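Local structure of putative uncharacterized protein (Bacteroides eggerthii DSM 20697, 5BYP) at residues I30-G33 with S38-A41; E51-Y56 with N91-G96; E82-A87 with W95-E100; V105-L108 with M113-N116. The protein is of unknown function but folds as a lipocalin-like domain of the calycin clan, a barrel family whose members often bind small hydrophobic molecules. All coordinates share one frame; numbering follows the deposited sequence.

Interactions 1 and 2 belong to the core and interactions 3 and 4 lie further out, all four within one lipocalin-like domain. Interactions 1 and 2 touch directly: strands 38-43 and 51-60 are neighbours in the sheet, and both join aromatic rings, tyrosine with phenylalanine in interaction 1, three phenylalanines in interaction 2. Interaction 3 shares W95 and G96 with interaction 2 and lies at the edge of the helical part, where a valine packs on turn backbone. Interaction 4, like interaction 1, pairs the two strands of a hairpin, but in strands 100-108 and 112-117. It sets charged side chains on one face and aliphatic ones on the other, whereas interaction 1 is carried by aromatic and aliphatic side chains.

Interaction 1: I30-G33 with S38-A41; sequences IFYG and SFLA
G33 and L40 form an antiparallel hydrogen-bonded pair, with Y32 and A41 as the adjoining non-hydrogen-bonded pair, in strands whose N-to-C directions differ by 169°. Backbone bonds join G33 and L40 in both directions, the one from L40 N to G33 O measuring 2.9 Å. G33 puts no side chain beside L40.

The side-chain contact is diagonal, on the face of the sheet that carries Y32, F39 and A41. With its CG anti to the backbone N (chi1 175°), the F39 ring leans forward along its own strand, toward the level of A41, and presents its edge to the face of Y32. This is a T-shaped pair, planes at 84° and centroids 5.1 Å apart, in which F39 CE1 lies 3.5 Å from Y32 CD2. The small A41 fits beside the tyrosine, its CB 4.3 Å from Y32 CD1. Putting a serine in place of Y32 would probably deprive the F39 edge of its aromatic partner and open a gap beside A41. F92, F93 and F124 also pack on Y32, so G33 and L40 pair their backbone N and O atoms while Y32 and F39 add their rings to an aromatic interior.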
loop_
_atom_site.group_PDB
_atom_site.type_symbol
_atom_site.label_atom_id
_atom_site.label_comp_id
_atom_site.label_asym_id
_atom_site.label_seq_id
_atom_site.Cartn_x
_atom_site.Cartn_y
_atom_site.Cartn_z
ATOM N N ILE A 30 -4.977 6.500 -6.101
ATOM C CA ILE A 30 -4.346 5.814 -4.964
ATOM C C ILE A 30 -3.287 6.677 -4.226
ATOM O O ILE A 30 -2.426 7.307 -4.848
ATOM C CB ILE A 30 -3.734 4.470 -5.458
ATOM C CG1 ILE A 30 -4.863 3.514 -5.959
ATOM C CG2 ILE A 30 -2.827 3.804 -4.392
ATOM C CD1 ILE A 30 -4.437 2.100 -6.427
ATOM N N PHE A 31 -3.359 6.652 -2.870
ATOM C CA PHE A 31 -2.436 7.339 -1.963
ATOM C C PHE A 31 -2.052 6.414 -0.806
ATOM O O PHE A 31 -2.895 5.653 -0.322
ATOM C CB PHE A 31 -3.067 8.630 -1.419
ATOM C CG PHE A 31 -3.422 9.657 -2.466
ATOM C CD1 PHE A 31 -4.619 9.574 -3.171
ATOM C CD2 PHE A 31 -2.588 10.744 -2.708
ATOM C CE1 PHE A 31 -4.944 10.524 -4.139
ATOM C CE2 PHE A 31 -2.940 11.717 -3.641
ATOM C CZ PHE A 31 -4.106 11.589 -4.365
ATOM N N TYR A 32 -0.771 6.469 -0.372
ATOM C CA TYR A 32 -0.243 5.748 0.807
ATOM C C TYR A 32 0.211 6.766 1.815
ATOM O O TYR A 32 0.809 7.757 1.434
ATOM C CB TYR A 32 0.930 4.817 0.427
ATOM C CG TYR A 32 0.569 3.454 -0.151
ATOM C CD1 TYR A 32 -0.571 3.285 -0.937
ATOM C CD2 TYR A 32 1.452 2.377 -0.050
ATOM C CE1 TYR A 32 -0.844 2.070 -1.562
ATOM C CE2 TYR A 32 1.160 1.145 -0.625
ATOM C CZ TYR A 32 0.027 1.003 -1.402
ATOM O OH TYR A 32 -0.217 -0.197 -2.016
ATOM N N GLY A 33 -0.115 6.554 3.080
ATOM C CA GLY A 33 0.255 7.461 4.170
ATOM C C GLY A 33 1.089 6.762 5.218
ATOM O O GLY A 33 0.820 5.608 5.554
ATOM N N SER A 38 2.501 3.859 11.799
ATOM C CA SER A 38 1.143 3.655 11.292
ATOM C C SER A 38 1.053 3.874 9.793
ATOM O O SER A 38 1.701 4.771 9.233
ATOM C CB SER A 38 0.154 4.572 11.993
ATOM O OG SER A 38 -0.024 4.145 13.332
ATOM N N PHE A 39 0.213 3.070 9.150
ATOM C CA PHE A 39 0.014 3.125 7.720
ATOM C C PHE A 39 -1.421 3.467 7.391
ATOM O O PHE A 39 -2.342 3.008 8.062
ATOM C CB PHE A 39 0.405 1.792 7.094
ATOM C CG PHE A 39 0.129 1.692 5.624
ATOM C CD1 PHE A 39 0.946 2.348 4.697
ATOM C CD2 PHE A 39 -0.939 0.928 5.150
ATOM C CE1 PHE A 39 0.691 2.260 3.329
ATOM C CE2 PHE A 39 -1.183 0.827 3.769
ATOM C CZ PHE A 39 -0.360 1.488 2.871
ATOM N N LEU A 40 -1.602 4.295 6.360
ATOM C CA LEU A 40 -2.889 4.726 5.816
ATOM C C LEU A 40 -2.872 4.575 4.328
ATOM O O LEU A 40 -1.838 4.808 3.705
ATOM C CB LEU A 40 -3.169 6.202 6.180
ATOM C CG LEU A 40 -3.204 6.546 7.674
ATOM C CD1 LEU A 40 -3.025 8.027 7.893
ATOM C CD2 LEU A 40 -4.495 6.033 8.352
ATOM N N ALA A 41 -4.002 4.227 3.735
ATOM C CA ALA A 41 -4.124 4.133 2.287
ATOM C C ALA A 41 -5.533 4.572 1.870
ATOM O O ALA A 41 -6.493 4.301 2.609
ATOM C CB ALA A 41 -3.834 2.716 1.828
#

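Interaction 2: E51-Y56 with N91-G96; sequences EGFYGY and NFFGWG
F53 meets F92 and F93 in an aromatic cluster that joins strand 51-60 of the lipocalin-like sheet to the end of helix 87-92 and the loop after it. The three rings are buried, and F53, which gives up the most surface, points toward segment 91-96 and touches both of its neighbours.

F93 comes edge-on. Its CE2 stands over one face of the F53 ring, displaced toward the rim and 3.4 Å from F53 CG, in a T-shaped arrangement with planes at 74°. F92 is met differently: its ring is inclined to that of F53 by 37°, too oblique to be a stack or an edge-to-face pair, and F53 CE2 lies above its face, 4.2 Å from F92 CG. The two consecutive phenylalanines differ in their first torsion. F92 CG is anti to the backbone N (chi1 -167°), whereas F93 CG sits beside it, and as a result they reach F53 by different routes. Flat, nonpolar phenylalanine suits such a site, because it can offer a face to one neighbour and an edge to another. Just beyond, G94 adopts positive phi, which glycine tolerates readily, as the chain leaves the helix.

Y32 and A41 border the cluster from the adjoining hairpin. Within 91-96, F92 CD1 sits over the centre of the F93 ring, 3.3 Å above its plane.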
loop_
_atom_site.group_PDB
_atom_site.type_symbol
_atom_site.label_atom_id
_atom_site.label_comp_id
_atom_site.label_asym_id
_atom_site.label_seq_id
_atom_site.Cartn_x
_atom_site.Cartn_y
_atom_site.Cartn_z
ATOM N N GLU A 51 -12.340 5.941 -0.185
ATOM C CA GLU A 51 -12.332 4.772 0.693
ATOM C C GLU A 51 -10.939 4.631 1.297
ATOM O O GLU A 51 -9.948 4.861 0.599
ATOM C CB GLU A 51 -12.751 3.511 -0.081
ATOM C CG GLU A 51 -13.185 2.364 0.820
ATOM C CD GLU A 51 -12.763 0.976 0.354
ATOM O OE1 GLU A 51 -12.217 0.847 -0.772
ATOM O OE2 GLU A 51 -12.986 0.013 1.125
ATOM N N GLY A 52 -10.885 4.313 2.578
ATOM C CA GLY A 52 -9.638 4.204 3.319
ATOM C C GLY A 52 -9.324 2.866 3.976
ATOM O O GLY A 52 -10.220 2.060 4.259
ATOM N N PHE A 53 -8.018 2.644 4.228
ATOM C CA PHE A 53 -7.460 1.456 4.856
ATOM C C PHE A 53 -6.388 1.852 5.817
ATOM O O PHE A 53 -5.820 2.925 5.677
ATOM C CB PHE A 53 -6.896 0.507 3.808
ATOM C CG PHE A 53 -7.918 0.008 2.840
ATOM C CD1 PHE A 53 -8.732 -1.064 3.157
ATOM C CD2 PHE A 53 -8.024 0.566 1.569
ATOM C CE1 PHE A 53 -9.663 -1.546 2.234
ATOM C CE2 PHE A 53 -8.949 0.087 0.655
ATOM C CZ PHE A 53 -9.766 -0.963 0.993
ATOM N N TYR A 54 -6.111 1.018 6.813
ATOM C CA TYR A 54 -5.110 1.373 7.804
ATOM C C TYR A 54 -4.360 0.133 8.279
ATOM O O TYR A 54 -4.807 -0.990 8.096
ATOM C CB TYR A 54 -5.748 2.152 8.989
ATOM C CG TYR A 54 -6.728 1.380 9.843
ATOM C CD1 TYR A 54 -8.002 1.066 9.368
ATOM C CD2 TYR A 54 -6.450 1.109 11.180
ATOM C CE1 TYR A 54 -8.925 0.392 10.165
ATOM C CE2 TYR A 54 -7.376 0.466 12.000
ATOM C CZ TYR A 54 -8.611 0.107 11.489
ATOM O OH TYR A 54 -9.525 -0.530 12.300
ATOM N N GLY A 55 -3.185 0.357 8.813
ATOM C CA GLY A 55 -2.342 -0.708 9.321
ATOM C C GLY A 55 -1.078 -0.181 9.928
ATOM O O GLY A 55 -1.035 0.966 10.392
ATOM N N TYR A 56 -0.039 -1.002 9.923
ATOM C CA TYR A 56 1.270 -0.582 10.442
ATOM C C TYR A 56 2.370 -1.054 9.503
ATOM O O TYR A 56 2.139 -1.960 8.696
ATOM C CB TYR A 56 1.505 -1.096 11.877
ATOM C CG TYR A 56 1.434 -2.600 11.998
ATOM C CD1 TYR A 56 0.216 -3.248 12.172
ATOM C CD2 TYR A 56 2.587 -3.375 11.980
ATOM C CE1 TYR A 56 0.151 -4.629 12.338
ATOM C CE2 TYR A 56 2.531 -4.761 12.103
ATOM C CZ TYR A 56 1.313 -5.383 12.294
ATOM O OH TYR A 56 1.268 -6.751 12.407
ATOM N N ASN A 91 -9.134 -5.156 -5.266
ATOM C CA ASN A 91 -8.808 -4.224 -6.328
ATOM C C ASN A 91 -7.694 -3.270 -5.935
ATOM O O ASN A 91 -6.914 -2.851 -6.792
ATOM C CB ASN A 91 -10.042 -3.421 -6.753
ATOM C CG ASN A 91 -11.224 -4.239 -7.229
ATOM O OD1 ASN A 91 -11.158 -5.474 -7.387
ATOM N ND2 ASN A 91 -12.364 -3.570 -7.379
ATOM N N PHE A 92 -7.647 -2.868 -4.681
ATOM C CA PHE A 92 -6.683 -1.886 -4.259
ATOM C C PHE A 92 -5.366 -2.541 -3.876
ATOM O O PHE A 92 -4.331 -2.182 -4.417
ATOM C CB PHE A 92 -7.264 -1.107 -3.111
ATOM C CG PHE A 92 -6.521 0.138 -2.750
ATOM C CD1 PHE A 92 -5.515 0.110 -1.803
ATOM C CD2 PHE A 92 -6.886 1.365 -3.290
ATOM C CE1 PHE A 92 -4.860 1.277 -1.429
ATOM C CE2 PHE A 92 -6.238 2.534 -2.904
ATOM C CZ PHE A 92 -5.227 2.483 -1.982
ATOM N N PHE A 93 -5.382 -3.505 -2.976
ATOM C CA PHE A 93 -4.123 -4.104 -2.595
ATOM C C PHE A 93 -3.820 -5.350 -3.396
ATOM O O PHE A 93 -2.802 -5.379 -4.086
ATOM C CB PHE A 93 -4.096 -4.409 -1.102
ATOM C CG PHE A 93 -4.206 -3.174 -0.256
ATOM C CD1 PHE A 93 -3.137 -2.289 -0.146
ATOM C CD2 PHE A 93 -5.398 -2.856 0.384
ATOM C CE1 PHE A 93 -3.226 -1.154 0.666
ATOM C CE2 PHE A 93 -5.491 -1.717 1.183
ATOM C CZ PHE A 93 -4.392 -0.889 1.348
ATOM N N GLY A 94 -4.672 -6.373 -3.271
ATOM C CA GLY A 94 -4.474 -7.662 -3.921
ATOM C C GLY A 94 -3.372 -8.450 -3.245
ATOM O O GLY A 94 -2.785 -9.341 -3.849
ATOM N N TRP A 95 -3.101 -8.135 -1.977
ATOM C CA TRP A 95 -2.026 -8.745 -1.184
ATOM C C TRP A 95 -2.372 -10.149 -0.670
ATOM O O TRP A 95 -1.564 -10.748 0.061
ATOM C CB TRP A 95 -1.668 -7.853 0.014
ATOM C CG TRP A 95 -1.165 -6.488 -0.347
ATOM C CD1 TRP A 95 -0.819 -6.034 -1.588
ATOM C CD2 TRP A 95 -0.837 -5.439 0.569
ATOM N NE1 TRP A 95 -0.353 -4.742 -1.505
ATOM C CE2 TRP A 95 -0.365 -4.348 -0.194
ATOM C CE3 TRP A 95 -0.973 -5.285 1.964
ATOM C CZ2 TRP A 95 -0.024 -3.132 0.383
ATOM C CZ3 TRP A 95 -0.652 -4.070 2.532
ATOM C CH2 TRP A 95 -0.172 -3.012 1.750
ATOM N N GLY A 96 -3.554 -10.650 -1.026
ATOM C CA GLY A 96 -3.989 -11.985 -0.643
ATOM C C GLY A 96 -4.557 -12.061 0.750
ATOM O O GLY A 96 -4.660 -11.044 1.444
#

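Interaction 3: E82-A87 with W95-E100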
loop_
_atom_site.group_PDB
_atom_site.type_symbol
_atom_site.label_atom_id
_atom_site.label_comp_id
_atom_site.label_asym_id
_atom_site.label_seq_id
_atom_site.Cartn_x
_atom_site.Cartn_y
_atom_site.Cartn_z
ATOM N N GLU A 82 -13.436 -10.591 6.749
ATOM C CA GLU A 82 -14.382 -9.635 6.152
ATOM C C GLU A 82 -13.641 -8.599 5.285
ATOM O O GLU A 82 -14.176 -8.150 4.281
ATOM C CB GLU A 82 -15.217 -8.916 7.236
ATOM C CG GLU A 82 -16.227 -9.818 7.940
ATOM C CD GLU A 82 -17.007 -9.207 9.097
ATOM O OE1 GLU A 82 -17.046 -7.959 9.200
ATOM O OE2 GLU A 82 -17.608 -9.979 9.883
ATOM N N LEU A 83 -12.403 -8.251 5.657
ATOM C CA LEU A 83 -11.613 -7.243 4.946
ATOM C C LEU A 83 -10.930 -7.824 3.722
ATOM O O LEU A 83 -11.082 -7.283 2.635
ATOM C CB LEU A 83 -10.555 -6.633 5.907
ATOM C CG LEU A 83 -9.390 -5.861 5.281
ATOM C CD1 LEU A 83 -9.859 -4.568 4.693
ATOM C CD2 LEU A 83 -8.275 -5.617 6.298
ATOM N N VAL A 84 -10.130 -8.899 3.909
ATOM C CA VAL A 84 -9.299 -9.487 2.848
ATOM C C VAL A 84 -10.138 -10.157 1.745
ATOM O O VAL A 84 -9.583 -10.464 0.694
ATOM C CB VAL A 84 -8.197 -10.455 3.372
ATOM C CG1 VAL A 84 -7.133 -9.694 4.126
ATOM C CG2 VAL A 84 -8.772 -11.570 4.232
ATOM N N ASN A 85 -11.456 -10.348 1.958
ATOM C CA ASN A 85 -12.371 -10.930 0.963
ATOM C C ASN A 85 -13.208 -9.846 0.259
ATOM O O ASN A 85 -13.953 -10.169 -0.661
ATOM C CB ASN A 85 -13.313 -11.975 1.606
ATOM C CG ASN A 85 -12.605 -13.213 2.076
ATOM O OD1 ASN A 85 -12.010 -13.968 1.298
ATOM N ND2 ASN A 85 -12.618 -13.433 3.364
ATOM N N SER A 86 -13.114 -8.579 0.695
ATOM C CA SER A 86 -13.853 -7.473 0.081
ATOM C C SER A 86 -13.256 -7.135 -1.259
ATOM O O SER A 86 -12.026 -7.130 -1.390
ATOM C CB SER A 86 -13.838 -6.243 0.990
ATOM O OG SER A 86 -12.559 -5.618 1.042
ATOM N N ALA A 87 -14.103 -6.803 -2.246
ATOM C CA ALA A 87 -13.661 -6.430 -3.594
ATOM C C ALA A 87 -12.722 -5.201 -3.560
ATOM O O ALA A 87 -11.800 -5.101 -4.370
ATOM C CB ALA A 87 -14.867 -6.147 -4.475
ATOM N N TRP A 95 -3.101 -8.135 -1.977
ATOM C CA TRP A 95 -2.026 -8.745 -1.184
ATOM C C TRP A 95 -2.372 -10.149 -0.670
ATOM O O TRP A 95 -1.564 -10.748 0.061
ATOM C CB TRP A 95 -1.668 -7.853 0.014
ATOM C CG TRP A 95 -1.165 -6.488 -0.347
ATOM C CD1 TRP A 95 -0.819 -6.034 -1.588
ATOM C CD2 TRP A 95 -0.837 -5.439 0.569
ATOM N NE1 TRP A 95 -0.353 -4.742 -1.505
ATOM C CE2 TRP A 95 -0.365 -4.348 -0.194
ATOM C CE3 TRP A 95 -0.973 -5.285 1.964
ATOM C CZ2 TRP A 95 -0.024 -3.132 0.383
ATOM C CZ3 TRP A 95 -0.652 -4.070 2.532
ATOM C CH2 TRP A 95 -0.172 -3.012 1.750
ATOM N N GLY A 96 -3.554 -10.650 -1.026
ATOM C CA GLY A 96 -3.989 -11.985 -0.643
ATOM C C GLY A 96 -4.557 -12.061 0.750
ATOM O O GLY A 96 -4.660 -11.044 1.444
ATOM N N ASP A 97 -4.870 -13.287 1.194
ATOM C CA ASP A 97 -5.514 -13.584 2.483
ATOM C C ASP A 97 -4.751 -13.026 3.695
ATOM O O ASP A 97 -5.372 -12.718 4.721
ATOM C CB ASP A 97 -5.666 -15.103 2.636
ATOM C CG ASP A 97 -6.383 -15.548 3.882
ATOM O OD1 ASP A 97 -7.648 -15.421 3.929
ATOM O OD2 ASP A 97 -5.705 -16.023 4.807
ATOM N N THR A 98 -3.425 -12.914 3.593
ATOM C CA THR A 98 -2.607 -12.510 4.734
ATOM C C THR A 98 -2.812 -11.000 5.105
ATOM O O THR A 98 -2.687 -10.650 6.284
ATOM C CB THR A 98 -1.130 -12.856 4.482
ATOM O OG1 THR A 98 -0.428 -12.828 5.719
ATOM C CG2 THR A 98 -0.451 -11.927 3.473
ATOM N N GLY A 99 -3.112 -10.152 4.101
ATOM C CA GLY A 99 -3.288 -8.715 4.302
ATOM C C GLY A 99 -1.991 -8.042 4.691
ATOM O O GLY A 99 -1.978 -7.105 5.494
ATOM N N GLU A 100 -0.891 -8.569 4.150
ATOM C CA GLU A 100 0.477 -8.138 4.391
ATOM C C GLU A 100 1.284 -8.279 3.120
ATOM O O GLU A 100 1.143 -9.284 2.433
ATOM C CB GLU A 100 1.106 -8.995 5.519
ATOM C CG GLU A 100 2.437 -8.455 6.079
ATOM C CD GLU A 100 3.762 -8.634 5.324
ATOM O OE1 GLU A 100 3.819 -9.408 4.338
ATOM O OE2 GLU A 100 4.764 -8.026 5.765
#
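V84 and D97 bring their backbones within 5.6 Å, CA to CA, where the last turn of helix 77-84 meets a type I beta turn running from G96 to G99. The turn is closed by G99 N, which donates to G96 O at 3.2 Å. Both glycines have positive phi, a conformation that favours this residue.

The side chain of V84 carries the contact, and most of what it touches is backbone. Its CG1, anti to the carbonyl carbon (chi1 -69°), lies 3.5 Å from D97 O and 4.0 Å from G99 CA. The other methyl, CG2, reaches the same carbonyl oxygen and lies 4.0 Å from D97 OD1. A compact branched residue suits this place, for its two methyls share one carbonyl and cover the turn.

The wider setting is a pair of short helices, 77-84 and 87-92, in the lipocalin-like domain. S86 is the N-cap of the second, and its OG also donates to L83 O at 2.7 Å, in the carbonyl plane, so that L83 O receives both OG and N of S86. Replacing V84 by an alanine would remove both methyls and is likely to open a gap against D97 and G99. D97 O, which both methyls touch, also accepts a hydrogen bond from H80, while the D97 carboxylate lies close to that of E81, a proximity that may raise the proton affinity of one of them.

Interaction 4: V105-L108 with M113-N116; sequences VEEL and MRLN
R114 is gripped from two directions by E106 and E107, and this crowded polar face is the tight part of the contact. E106 OE1 accepts from R114 NE at 2.8 Å, met nearly along its C-O axis, and more weakly from NH2. The aliphatic CB of E106 covers one face of the guanidinium, while E107 OE1 reaches its edge at NH1, 2.9 Å away. Each carboxylate plane stands steeply to the guanidinium. A bend in the arginine chain at chi3 (76°) turns the group across, over strand 105-108, where two salt bridges are likely to limit its rotation.

The backbone explains why two glutamates face one arginine. Strands 105-108 and 113-116 form an antiparallel hairpin of the lipocalin-like domain, interrupted by a classic beta bulge at E106 and E107. R114 O accepts both E106 N, at 2.8 Å, and E107 N, at 3.2 Å, and R114 N donates to E107 O.

The other face is aliphatic and more loosely joined between the two strands. V105 CG2 and L115 CD2 lie side by side at 4.0 Å, and L108 CD1 meets CE of selenomethionine M113 at 3.7 Å. Apolar residues suit this inward side, where W8, W12, I64 and F124 pack against them. Toward solvent, the exposed E106 also crosses N116 at a slant, the amide plane of N116 being tilted by only 21° from the carboxylate; N116 OD1 accepts a hydrogen bond from G119 N.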
loop_
_atom_site.group_PDB
_atom_site.type_symbol
_atom_site.label_atom_id
_atom_site.label_comp_id
_atom_site.label_asym_id
_atom_site.label_seq_id
_atom_site.Cartn_x
_atom_site.Cartn_y
_atom_site.Cartn_z
ATOM N N VAL A 105 12.717 -1.412 -0.861
ATOM C CA VAL A 105 12.745 0.038 -1.058
ATOM C C VAL A 105 13.865 0.373 -2.039
ATOM O O VAL A 105 15.040 0.351 -1.664
ATOM C CB VAL A 105 12.884 0.816 0.268
ATOM C CG1 VAL A 105 12.843 2.333 0.018
ATOM C CG2 VAL A 105 11.800 0.387 1.265
ATOM N N GLU A 106 13.504 0.616 -3.308
ATOM C CA GLU A 106 14.486 0.947 -4.351
ATOM C C GLU A 106 14.850 2.436 -4.309
ATOM O O GLU A 106 16.011 2.790 -4.502
ATOM C CB GLU A 106 13.962 0.573 -5.747
ATOM C CG GLU A 106 13.756 -0.919 -5.945
ATOM C CD GLU A 106 13.526 -1.353 -7.380
ATOM O OE1 GLU A 106 13.356 -0.473 -8.256
ATOM O OE2 GLU A 106 13.555 -2.578 -7.635
ATOM N N GLU A 107 13.851 3.298 -4.051
ATOM C CA GLU A 107 14.020 4.746 -3.989
ATOM C C GLU A 107 13.156 5.349 -2.896
ATOM O O GLU A 107 12.004 4.922 -2.691
ATOM C CB GLU A 107 13.661 5.382 -5.353
ATOM C CG GLU A 107 13.981 6.869 -5.486
ATOM C CD GLU A 107 13.831 7.459 -6.877
ATOM O OE1 GLU A 107 13.588 6.691 -7.836
ATOM O OE2 GLU A 107 13.973 8.695 -7.010
ATOM N N LEU A 108 13.726 6.331 -2.182
ATOM C CA LEU A 108 13.037 7.133 -1.184
ATOM C C LEU A 108 13.769 8.454 -1.029
ATOM O O LEU A 108 14.899 8.492 -0.539
ATOM C CB LEU A 108 12.863 6.417 0.171
ATOM C CG LEU A 108 12.012 7.183 1.199
ATOM C CD1 LEU A 108 10.537 7.211 0.805
ATOM C CD2 LEU A 108 12.182 6.597 2.565
HETATM N N MSE A 113 9.378 7.933 -4.355
HETATM C CA MSE A 113 9.461 6.654 -3.651
HETATM C C MSE A 113 9.161 5.515 -4.635
HETATM O O MSE A 113 8.142 5.561 -5.334
HETATM C CB MSE A 113 8.493 6.612 -2.448
HETATM C CG MSE A 113 8.479 5.261 -1.710
HETATM SE SE MSE A 113 6.809 4.921 -0.779
HETATM C CE MSE A 113 6.935 6.322 0.547
ATOM N N ARG A 114 10.049 4.507 -4.696
ATOM C CA ARG A 114 9.839 3.370 -5.576
ATOM C C ARG A 114 10.010 2.073 -4.802
ATOM O O ARG A 114 11.101 1.774 -4.303
ATOM C CB ARG A 114 10.768 3.415 -6.812
ATOM C CG ARG A 114 10.339 2.423 -7.906
ATOM C CD ARG A 114 11.117 2.557 -9.201
ATOM N NE ARG A 114 12.465 1.994 -9.114
ATOM C CZ ARG A 114 13.569 2.724 -9.016
ATOM N NH1 ARG A 114 13.496 4.049 -8.995
ATOM N NH2 ARG A 114 14.756 2.136 -8.945
ATOM N N LEU A 115 8.910 1.335 -4.662
ATOM C CA LEU A 115 8.876 0.036 -3.980
ATOM C C LEU A 115 8.899 -1.085 -5.016
ATOM O O LEU A 115 8.532 -0.868 -6.172
ATOM C CB LEU A 115 7.635 -0.086 -3.081
ATOM C CG LEU A 115 7.446 0.997 -2.032
ATOM C CD1 LEU A 115 6.130 0.840 -1.350
ATOM C CD2 LEU A 115 8.579 0.992 -1.007
ATOM N N ASN A 116 9.346 -2.268 -4.628
ATOM C CA ASN A 116 9.425 -3.351 -5.582
ATOM C C ASN A 116 8.891 -4.623 -4.993
ATOM O O ASN A 116 9.338 -5.052 -3.920
ATOM C CB ASN A 116 10.869 -3.544 -6.051
ATOM C CG ASN A 116 11.008 -4.520 -7.175
ATOM O OD1 ASN A 116 10.912 -5.750 -6.999
ATOM N ND2 ASN A 116 11.265 -3.993 -8.359
#